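Local coordinates for protein LpxE (Aquifex aeolicus, PDB 6EBU) that probably removes the 1-phosphate of lipid A as a membrane-embedded phosphatase of the PAP2 family, at residues Thr72-Ser77 and Ala158-Ile163; Ser107-Met112 and Tyr141-Ala146. The protein carries 1 engineered substitution. One frame throughout, in Å; residues are numbered along the deposited sequence.

Contact 1 (Thr72-Ser77 and Ala158-Ile163)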
ATOM      1  N   THR A  72      -2.770  -1.941  10.547  1.00 35.97           N
ATOM      2  CA  THR A  72      -3.914  -2.782  10.205  1.00 37.83           C
ATOM      3  C   THR A  72      -5.177  -2.298  10.905  1.00 42.93           C
ATOM      4  O   THR A  72      -6.233  -2.159  10.278  1.00 44.43           O
ATOM      5  CB  THR A  72      -3.632  -4.241  10.572  1.00 45.88           C
ATOM      6  OG1 THR A  72      -2.549  -4.735   9.774  1.00 43.55           O
ATOM      7  CG2 THR A  72      -4.868  -5.097  10.338  1.00 38.48           C
ATOM      8  N   VAL A  73      -5.084  -2.036  12.210  1.00 43.00           N
ATOM      9  CA  VAL A  73      -6.234  -1.533  12.953  1.00 47.75           C
ATOM     10  C   VAL A  73      -6.698  -0.204  12.371  1.00 43.72           C
ATOM     11  O   VAL A  73      -7.891   0.009  12.122  1.00 46.43           O
ATOM     12  CB  VAL A  73      -5.890  -1.410  14.449  1.00 46.48           C
ATOM     13  CG1 VAL A  73      -6.907  -0.536  15.161  1.00 39.71           C
ATOM     14  CG2 VAL A  73      -5.820  -2.788  15.091  1.00 46.05           C
ATOM     15  N   LEU A  74      -5.752   0.706  12.129  1.00 46.32           N
ATOM     16  CA  LEU A  74      -6.101   2.017  11.599  1.00 47.43           C
ATOM     17  C   LEU A  74      -6.689   1.923  10.195  1.00 43.85           C
ATOM     18  O   LEU A  74      -7.588   2.697   9.851  1.00 53.71           O
ATOM     19  CB  LEU A  74      -4.866   2.920  11.609  1.00 50.73           C
ATOM     20  CG  LEU A  74      -5.026   4.363  11.135  1.00 53.53           C
ATOM     21  CD1 LEU A  74      -6.252   5.007  11.760  1.00 57.82           C
ATOM     22  CD2 LEU A  74      -3.773   5.164  11.456  1.00 53.40           C
ATOM     23  N   VAL A  75      -6.214   0.980   9.380  1.00 38.66           N
ATOM     24  CA  VAL A  75      -6.680   0.891   7.998  1.00 42.09           C
ATOM     25  C   VAL A  75      -8.092   0.314   7.941  1.00 46.98           C
ATOM     26  O   VAL A  75      -8.959   0.827   7.222  1.00 43.93           O
ATOM     27  CB  VAL A  75      -5.692   0.070   7.150  1.00 39.43           C
ATOM     28  CG1 VAL A  75      -6.367  -0.450   5.890  1.00 33.15           C
ATOM     29  CG2 VAL A  75      -4.480   0.916   6.792  1.00 34.78           C
ATOM     30  N   ILE A  76      -8.348  -0.762   8.691  1.00 46.68           N
ATOM     31  CA  ILE A  76      -9.682  -1.358   8.663  1.00 48.89           C
ATOM     32  C   ILE A  76     -10.700  -0.430   9.315  1.00 47.06           C
ATOM     33  O   ILE A  76     -11.878  -0.431   8.938  1.00 47.34           O
ATOM     34  CB  ILE A  76      -9.679  -2.750   9.325  1.00 56.18           C
ATOM     35  CG1 ILE A  76      -9.274  -2.653  10.798  1.00 59.29           C
ATOM     36  CG2 ILE A  76      -8.756  -3.702   8.573  1.00 47.98           C
ATOM     37  CD1 ILE A  76      -9.151  -3.996  11.493  1.00 61.74           C
ATOM     38  N   SER A  77     -10.270   0.382  10.284  1.00 43.88           N
ATOM     39  CA  SER A  77     -11.177   1.341  10.910  1.00 50.27           C
ATOM     40  C   SER A  77     -11.632   2.392   9.906  1.00 50.84           C
ATOM     41  O   SER A  77     -12.830   2.670   9.777  1.00 55.05           O
ATOM     42  CB  SER A  77     -10.496   2.004  12.109  1.00 51.96           C
ATOM     43  OG  SER A  77     -10.240   1.067  13.140  1.00 49.98           O
ATOM     44  N   ALA A 158       0.149   5.222   2.366  1.00 39.08           N
ATOM     45  CA  ALA A 158       1.581   5.412   2.579  1.00 37.31           C
ATOM     46  C   ALA A 158       1.844   6.227   3.838  1.00 39.81           C
ATOM     47  O   ALA A 158       2.754   5.911   4.614  1.00 40.16           O
ATOM     48  CB  ALA A 158       2.210   6.090   1.363  1.00 36.02           C
ATOM     49  N   LEU A 159       1.050   7.277   4.058  1.00 36.69           N
ATOM     50  CA  LEU A 159       1.208   8.095   5.256  1.00 37.34           C
ATOM     51  C   LEU A 159       1.007   7.263   6.517  1.00 37.42           C
ATOM     52  O   LEU A 159       1.793   7.356   7.467  1.00 40.92           O
ATOM     53  CB  LEU A 159       0.220   9.262   5.216  1.00 50.95           C
ATOM     54  CG  LEU A 159       0.629  10.546   5.936  1.00 54.80           C
ATOM     55  CD1 LEU A 159       1.526  11.386   5.041  1.00 62.33           C
ATOM     56  CD2 LEU A 159      -0.604  11.328   6.365  1.00 64.25           C
ATOM     57  N   ILE A 160      -0.040   6.436   6.537  1.00 34.77           N
ATOM     58  CA  ILE A 160      -0.300   5.579   7.692  1.00 41.55           C
ATOM     59  C   ILE A 160       0.871   4.635   7.929  1.00 37.55           C
ATOM     60  O   ILE A 160       1.336   4.462   9.062  1.00 39.73           O
ATOM     61  CB  ILE A 160      -1.617   4.804   7.499  1.00 47.67           C
ATOM     62  CG1 ILE A 160      -2.804   5.769   7.463  1.00 36.45           C
ATOM     63  CG2 ILE A 160      -1.796   3.766   8.597  1.00 50.06           C
ATOM     64  CD1 ILE A 160      -4.100   5.113   7.055  1.00 48.81           C
ATOM     65  N   GLY A 161       1.375   4.018   6.859  1.00 40.03           N
ATOM     66  CA  GLY A 161       2.474   3.078   7.007  1.00 34.77           C
ATOM     67  C   GLY A 161       3.734   3.719   7.555  1.00 38.59           C
ATOM     68  O   GLY A 161       4.388   3.167   8.442  1.00 39.38           O
ATOM     69  N   ILE A 162       4.094   4.893   7.033  1.00 34.74           N
ATOM     70  CA  ILE A 162       5.293   5.578   7.513  1.00 41.11           C
ATOM     71  C   ILE A 162       5.133   5.976   8.976  1.00 36.95           C
ATOM     72  O   ILE A 162       6.042   5.779   9.790  1.00 35.61           O
ATOM     73  CB  ILE A 162       5.603   6.794   6.623  1.00 39.99           C
ATOM     74  CG1 ILE A 162       5.863   6.342   5.185  1.00 40.50           C
ATOM     75  CG2 ILE A 162       6.799   7.556   7.170  1.00 36.89           C
ATOM     76  CD1 ILE A 162       5.876   7.474   4.177  1.00 43.39           C
ATOM     77  N   ILE A 163       3.971   6.526   9.334  1.00 40.35           N
ATOM     78  CA  ILE A 163       3.752   6.986  10.703  1.00 36.86           C
ATOM     79  C   ILE A 163       3.777   5.812  11.675  1.00 41.51           C
ATOM     80  O   ILE A 163       4.462   5.854  12.704  1.00 41.30           O
ATOM     81  CB  ILE A 163       2.433   7.773  10.795  1.00 53.15           C
ATOM     82  CG1 ILE A 163       2.559   9.096  10.039  1.00 47.34           C
ATOM     83  CG2 ILE A 163       2.053   8.024  12.247  1.00 44.55           C
ATOM     84  CD1 ILE A 163       1.287   9.916  10.024  1.00 62.91           C
TER

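Contact 2 (Ser107-Met112 and Tyr141-Ala146). With BOG (octyl beta-D-glucopyranoside), chain F; BOG (octyl beta-D-glucopyranoside), chain D; SO4 (sulfate ion), chain B.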
ATOM      1  N   SER A 107      -5.629   2.592   1.265  1.00 37.16           N
ATOM      2  CA  SER A 107      -5.052   1.395   0.662  1.00 36.95           C
ATOM      3  C   SER A 107      -4.291   0.592   1.712  1.00 30.31           C
ATOM      4  O   SER A 107      -3.270   1.052   2.235  1.00 36.65           O
ATOM      5  CB  SER A 107      -4.123   1.759  -0.494  1.00 40.44           C
ATOM      6  OG  SER A 107      -3.414   0.614  -0.940  1.00 44.68           O
ATOM      7  N   GLY A 108      -4.774  -0.618   1.995  1.00 33.21           N
ATOM      8  CA  GLY A 108      -4.114  -1.460   2.980  1.00 34.93           C
ATOM      9  C   GLY A 108      -2.801  -2.038   2.486  1.00 31.54           C
ATOM     10  O   GLY A 108      -1.846  -2.172   3.256  1.00 38.42           O
ATOM     11  N   ASP A 109      -2.734  -2.397   1.200  1.00 34.06           N
ATOM     12  CA  ASP A 109      -1.483  -2.896   0.637  1.00 30.88           C
ATOM     13  C   ASP A 109      -0.397  -1.830   0.679  1.00 33.97           C
ATOM     14  O   ASP A 109       0.763  -2.125   0.991  1.00 35.43           O
ATOM     15  CB  ASP A 109      -1.694  -3.364  -0.800  1.00 32.94           C
ATOM     16  CG  ASP A 109      -2.449  -4.665  -0.881  1.00 49.36           C
ATOM     17  OD1 ASP A 109      -2.810  -5.215   0.183  1.00 52.25           O
ATOM     18  OD2 ASP A 109      -2.680  -5.134  -2.013  1.00 49.00           O
ATOM     19  N   THR A 110      -0.754  -0.587   0.355  1.00 29.49           N
ATOM     20  CA  THR A 110       0.213   0.503   0.424  1.00 32.73           C
ATOM     21  C   THR A 110       0.655   0.758   1.860  1.00 30.02           C
ATOM     22  O   THR A 110       1.846   0.960   2.122  1.00 32.33           O
ATOM     23  CB  THR A 110      -0.385   1.766  -0.195  1.00 32.09           C
ATOM     24  OG1 THR A 110      -0.842   1.476  -1.522  1.00 42.36           O
ATOM     25  CG2 THR A 110       0.649   2.877  -0.254  1.00 34.44           C
ATOM     26  N   ALA A 111      -0.289   0.737   2.805  1.00 28.25           N
ATOM     27  CA  ALA A 111       0.051   0.979   4.204  1.00 26.98           C
ATOM     28  C   ALA A 111       1.002  -0.088   4.737  1.00 33.77           C
ATOM     29  O   ALA A 111       1.990   0.226   5.411  1.00 36.91           O
ATOM     30  CB  ALA A 111      -1.225   1.043   5.045  1.00 26.00           C
ATOM     31  N   MET A 112       0.722  -1.360   4.440  1.00 39.38           N
ATOM     32  CA  MET A 112       1.605  -2.437   4.883  1.00 41.17           C
ATOM     33  C   MET A 112       2.980  -2.321   4.237  1.00 34.19           C
ATOM     34  O   MET A 112       4.007  -2.484   4.909  1.00 31.78           O
ATOM     35  CB  MET A 112       0.978  -3.797   4.567  1.00 34.54           C
ATOM     36  CG  MET A 112       1.786  -4.988   5.071  1.00 31.74           C
ATOM     37  SD  MET A 112       1.503  -6.512   4.138  1.00 29.27           S
ATOM     38  CE  MET A 112       2.440  -6.178   2.649  1.00 36.63           C
ATOM     39  N   TYR A 141       1.800   2.454  -6.563  1.00 34.74           N
ATOM     40  CA  TYR A 141       1.520   2.650  -7.982  1.00 37.42           C
ATOM     41  C   TYR A 141       0.720   1.484  -8.548  1.00 35.35           C
ATOM     42  O   TYR A 141      -0.144   1.675  -9.413  1.00 39.64           O
ATOM     43  CB  TYR A 141       2.827   2.835  -8.757  1.00 37.15           C
ATOM     44  CG  TYR A 141       2.645   3.392 -10.154  1.00 36.92           C
ATOM     45  CD1 TYR A 141       2.202   2.584 -11.195  1.00 30.92           C
ATOM     46  CD2 TYR A 141       2.917   4.726 -10.434  1.00 38.85           C
ATOM     47  CE1 TYR A 141       2.031   3.086 -12.468  1.00 37.18           C
ATOM     48  CE2 TYR A 141       2.750   5.239 -11.709  1.00 41.34           C
ATOM     49  CZ  TYR A 141       2.308   4.412 -12.722  1.00 46.45           C
ATOM     50  OH  TYR A 141       2.139   4.910 -13.994  1.00 42.80           O
ATOM     51  N   GLU A 142       0.990   0.268  -8.069  1.00 36.54           N
ATOM     52  CA  GLU A 142       0.290  -0.903  -8.588  1.00 36.02           C
ATOM     53  C   GLU A 142      -1.205  -0.835  -8.293  1.00 36.39           C
ATOM     54  O   GLU A 142      -2.028  -1.209  -9.136  1.00 36.09           O
ATOM     55  CB  GLU A 142       0.901  -2.176  -8.002  1.00 36.83           C
ATOM     56  CG  GLU A 142       0.111  -3.439  -8.271  1.00 36.67           C
ATOM     57  CD  GLU A 142      -0.565  -3.961  -7.022  1.00 38.93           C
ATOM     58  OE1 GLU A 142      -1.807  -4.084  -7.020  1.00 44.26           O
ATOM     59  OE2 GLU A 142       0.149  -4.238  -6.038  1.00 45.06           O
ATOM     60  N   ARG A 143      -1.577  -0.348  -7.106  1.00 34.61           N
ATOM     61  CA  ARG A 143      -2.993  -0.273  -6.753  1.00 33.91           C
ATOM     62  C   ARG A 143      -3.749   0.655  -7.698  1.00 33.23           C
ATOM     63  O   ARG A 143      -4.883   0.360  -8.093  1.00 33.05           O
ATOM     64  CB  ARG A 143      -3.154   0.191  -5.303  1.00 37.20           C
ATOM     65  CG  ARG A 143      -2.412  -0.659  -4.278  1.00 30.01           C
ATOM     66  CD  ARG A 143      -2.617  -2.140  -4.534  1.00 36.12           C
ATOM     67  NE  ARG A 143      -3.844  -2.639  -3.921  1.00 41.06           N
ATOM     68  CZ  ARG A 143      -4.470  -3.748  -4.296  1.00 37.90           C
ATOM     69  NH1 ARG A 143      -3.988  -4.478  -5.292  1.00 39.07           N
ATOM     70  NH2 ARG A 143      -5.581  -4.125  -3.677  1.00 45.07           N
ATOM     71  N   ILE A 144      -3.136   1.778  -8.075  1.00 34.47           N
ATOM     72  CA  ILE A 144      -3.785   2.698  -9.002  1.00 28.34           C
ATOM     73  C   ILE A 144      -3.795   2.117 -10.409  1.00 38.28           C
ATOM     74  O   ILE A 144      -4.805   2.189 -11.117  1.00 42.29           O
ATOM     75  CB  ILE A 144      -3.095   4.073  -8.961  1.00 38.46           C
ATOM     76  CG1 ILE A 144      -2.916   4.536  -7.515  1.00 35.90           C
ATOM     77  CG2 ILE A 144      -3.896   5.100  -9.754  1.00 32.31           C
ATOM     78  CD1 ILE A 144      -2.141   5.818  -7.386  1.00 41.34           C
ATOM     79  N   TYR A 145      -2.673   1.527 -10.835  1.00 40.25           N
ATOM     80  CA  TYR A 145      -2.615   0.924 -12.161  1.00 34.15           C
ATOM     81  C   TYR A 145      -3.629  -0.201 -12.308  1.00 38.12           C
ATOM     82  O   TYR A 145      -4.197  -0.389 -13.392  1.00 38.66           O
ATOM     83  CB  TYR A 145      -1.203   0.409 -12.449  1.00 36.48           C
ATOM     84  CG  TYR A 145      -1.042  -0.136 -13.850  1.00 32.70           C
ATOM     85  CD1 TYR A 145      -0.673   0.696 -14.901  1.00 38.24           C
ATOM     86  CD2 TYR A 145      -1.276  -1.476 -14.126  1.00 31.16           C
ATOM     87  CE1 TYR A 145      -0.536   0.204 -16.186  1.00 33.44           C
ATOM     88  CE2 TYR A 145      -1.141  -1.976 -15.403  1.00 37.11           C
ATOM     89  CZ  TYR A 145      -0.772  -1.132 -16.432  1.00 39.45           C
ATOM     90  OH  TYR A 145      -0.642  -1.626 -17.711  1.00 37.42           O
ATOM     91  N   ALA A 146      -3.870  -0.959 -11.238  1.00 38.91           N
ATOM     92  CA  ALA A 146      -4.861  -2.025 -11.279  1.00 35.13           C
ATOM     93  C   ALA A 146      -6.291  -1.501 -11.310  1.00 35.79           C
ATOM     94  O   ALA A 146      -7.214  -2.290 -11.539  1.00 40.92           O
ATOM     95  CB  ALA A 146      -4.678  -2.955 -10.078  1.00 40.83           C
TER
HETATM   96  O1  BOG F 205      -6.831  -7.140  -0.140  0.62 59.97           O
HETATM   97  C1' BOG F 205      -5.418  -7.217  -0.317  0.62 60.75           C
HETATM   98  C2' BOG F 205      -5.088  -8.345  -1.319  0.62 59.88           C
HETATM   99  C3' BOG F 205      -3.759  -8.013  -2.066  0.62 53.96           C
HETATM  100  C4' BOG F 205      -3.960  -8.160  -3.600  0.62 58.28           C
HETATM  101  C5' BOG F 205      -5.322  -7.557  -4.012  0.62 56.07           C
HETATM  102  C6' BOG F 205      -5.688  -8.024  -5.437  0.62 58.18           C
HETATM  103  C7' BOG F 205      -6.252  -9.442  -5.397  0.62 58.42           C
HETATM  104  C8' BOG F 205      -7.597  -9.437  -4.666  0.62 56.78           C
HETATM  105  O1  BOG D 203       3.672  10.022   0.681  0.58 57.18           O
HETATM  106  C1' BOG D 203       4.282   9.255  -0.356  0.58 60.36           C
HETATM  107  C2' BOG D 203       3.186   8.558  -1.193  0.58 56.60           C
HETATM  108  C3' BOG D 203       3.836   7.552  -2.196  0.58 53.31           C
HETATM  109  C4' BOG D 203       2.713   6.773  -2.933  0.58 48.14           C
HETATM  110  C5' BOG D 203       3.239   6.258  -4.289  0.58 47.39           C
HETATM  111  C6' BOG D 203       2.072   6.155  -5.291  0.58 47.15           C
HETATM  112  C7' BOG D 203       2.425   6.924  -6.561  0.58 51.10           C
HETATM  113  C8' BOG D 203       1.448   6.553  -7.677  0.58 45.33           C
HETATM  114  S   SO4 B 201      -6.532  -2.891  -0.223  1.00 53.74           S
HETATM  115  O1  SO4 B 201      -5.465  -2.512  -1.147  1.00 53.58           O
HETATM  116  O2  SO4 B 201      -7.605  -3.550  -0.959  1.00 53.46           O
HETATM  117  O3  SO4 B 201      -7.048  -1.688   0.423  1.00 52.52           O
HETATM  118  O4  SO4 B 201      -6.003  -3.802   0.788  1.00 51.47           O
HETATM  119  O   HOH W   1      -0.654  -5.360  -3.854  1.00 36.48           O

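Contact 1 (Thr72-Ser77 and Ala158-Ile163)
Leu74 lays one methyl, CD2, against the CG2 branch of Ile160 at 3.7 Å, the closest approach between the two helical segments. No hydrogen bond crosses here; the contact is aliphatic throughout and small, burying 132 Å² in all. Leu74 and Ile160 meet at a slant. The leucine CG stands opposite its own backbone N (chi1 -178°), which carries the isobutyl group out toward the facing helix, and CD2 settles over the branched part of Ile160, 4.2 Å from Ile160 CG1. On the 158-163 side Ile160 alone makes the contact. Its CG2 branch takes the leucine, while CG1, anti to the carbonyl carbon (chi1 -65°), reaches on in extended form so that CD1 ends 4.2 Å from Val75 CG2. That valine methyl also lies 4.3 Å from Ile160 CG2 and so sits beside both ends of the isoleucine.

Val75 and Ile160 are buried, whereas Leu74 is exposed and closes the contact only in part. Its second methyl turns off, leaving Leu74 CD1 5.2 Å from Ile160 CD1, and the fit slackens on that side. Because both segments belong to predicted transmembrane helices, this looser margin would probably face lipid. Within its own helix, Ser77 OG donates to Val73 O at 2.8 Å, which satisfies the hydroxyl.

The contact joins helix 61-82 to helix 151-170, with Ile160 also resting on Glu71 and Leu78 of the former. Helix 108-121 packs against both partners: Val75 touches its Ala111, Ala158 and Ile162 touch Phe114, and Ile162 reaches Thr118, so that the three helices pack together at this level.

Contact 2 (Ser107-Met112 and Tyr141-Ala146)
Asp109 sets its carboxylate over one face of the Arg143 guanidinium, OD2 lying 3.2 Å from CZ and above the centre of the group. The planes are inclined by 41° and no N-H points at the oxygen, so this salt bridge is electrostatic rather than hydrogen-bonded. Arg143 spends its N-H groups at its edge instead: NE and NH2 both donate to sulfate O1, NH2 at 3.0 Å, while NH1 donates to the syn lone pair of Glu142 OE1 at 2.8 Å, within the guanidinium plane. With Arg143 CG anti to the carbonyl carbon (chi1 -56°), CG comes 3.7 Å from Ser107 OG; bends at chi2 and chi3 then turn the guanidinium toward the sulfate and under Asp109 OD2. The Ser107 hydroxyl shares a hydrogen bond with Thr110 OG1 (2.8 Å). A water bridges the two carboxylates, hydrogen-bonded to Asp109 OD2 at 2.7 Å and Glu142 OE2 at 2.6 Å. At the helix start, Gly108 N donates almost straight to sulfate O3 at 3.0 Å.

A leucine in place of Arg143 would probably leave the sulfate without two donor nitrogens and Glu142 and Asp109 without their shared positive mate.

Lys79, Arg86 and His149 complete the grip on the sulfate, consistent with the phosphate site of PAP2 enzymes. Asp109 occupies the position of the histidine in the classic PSGH motif, and its carboxylate is likely to temper the positive charge of this anion pocket.

Overall arrangement
Contact 1 and contact 2 lie with their centres 12 Å apart, and helix 108-121, which carries the 107-112 half of contact 2, packs against both helices of contact 1. Along the chain, contact 2 is nested inside the loop that contact 1 closes. The two touch directly: Val75 CG2 packs on Ala111 CB at 3.7 Å, Val75 CG1 on Gly108 CA at 3.8 Å, and Ala158 N lies 3.6 Å from Thr110 CG2. Across the segments, the polar interactions belong to contact 2, which borders the sulfate directly, whereas the Val75 side chain of contact 1 stays about 6 Å from it. Val75 thus links the apolar contact to helix 108-121 beside the probable phosphate pocket, to which helix 61-82 also contributes Lys79.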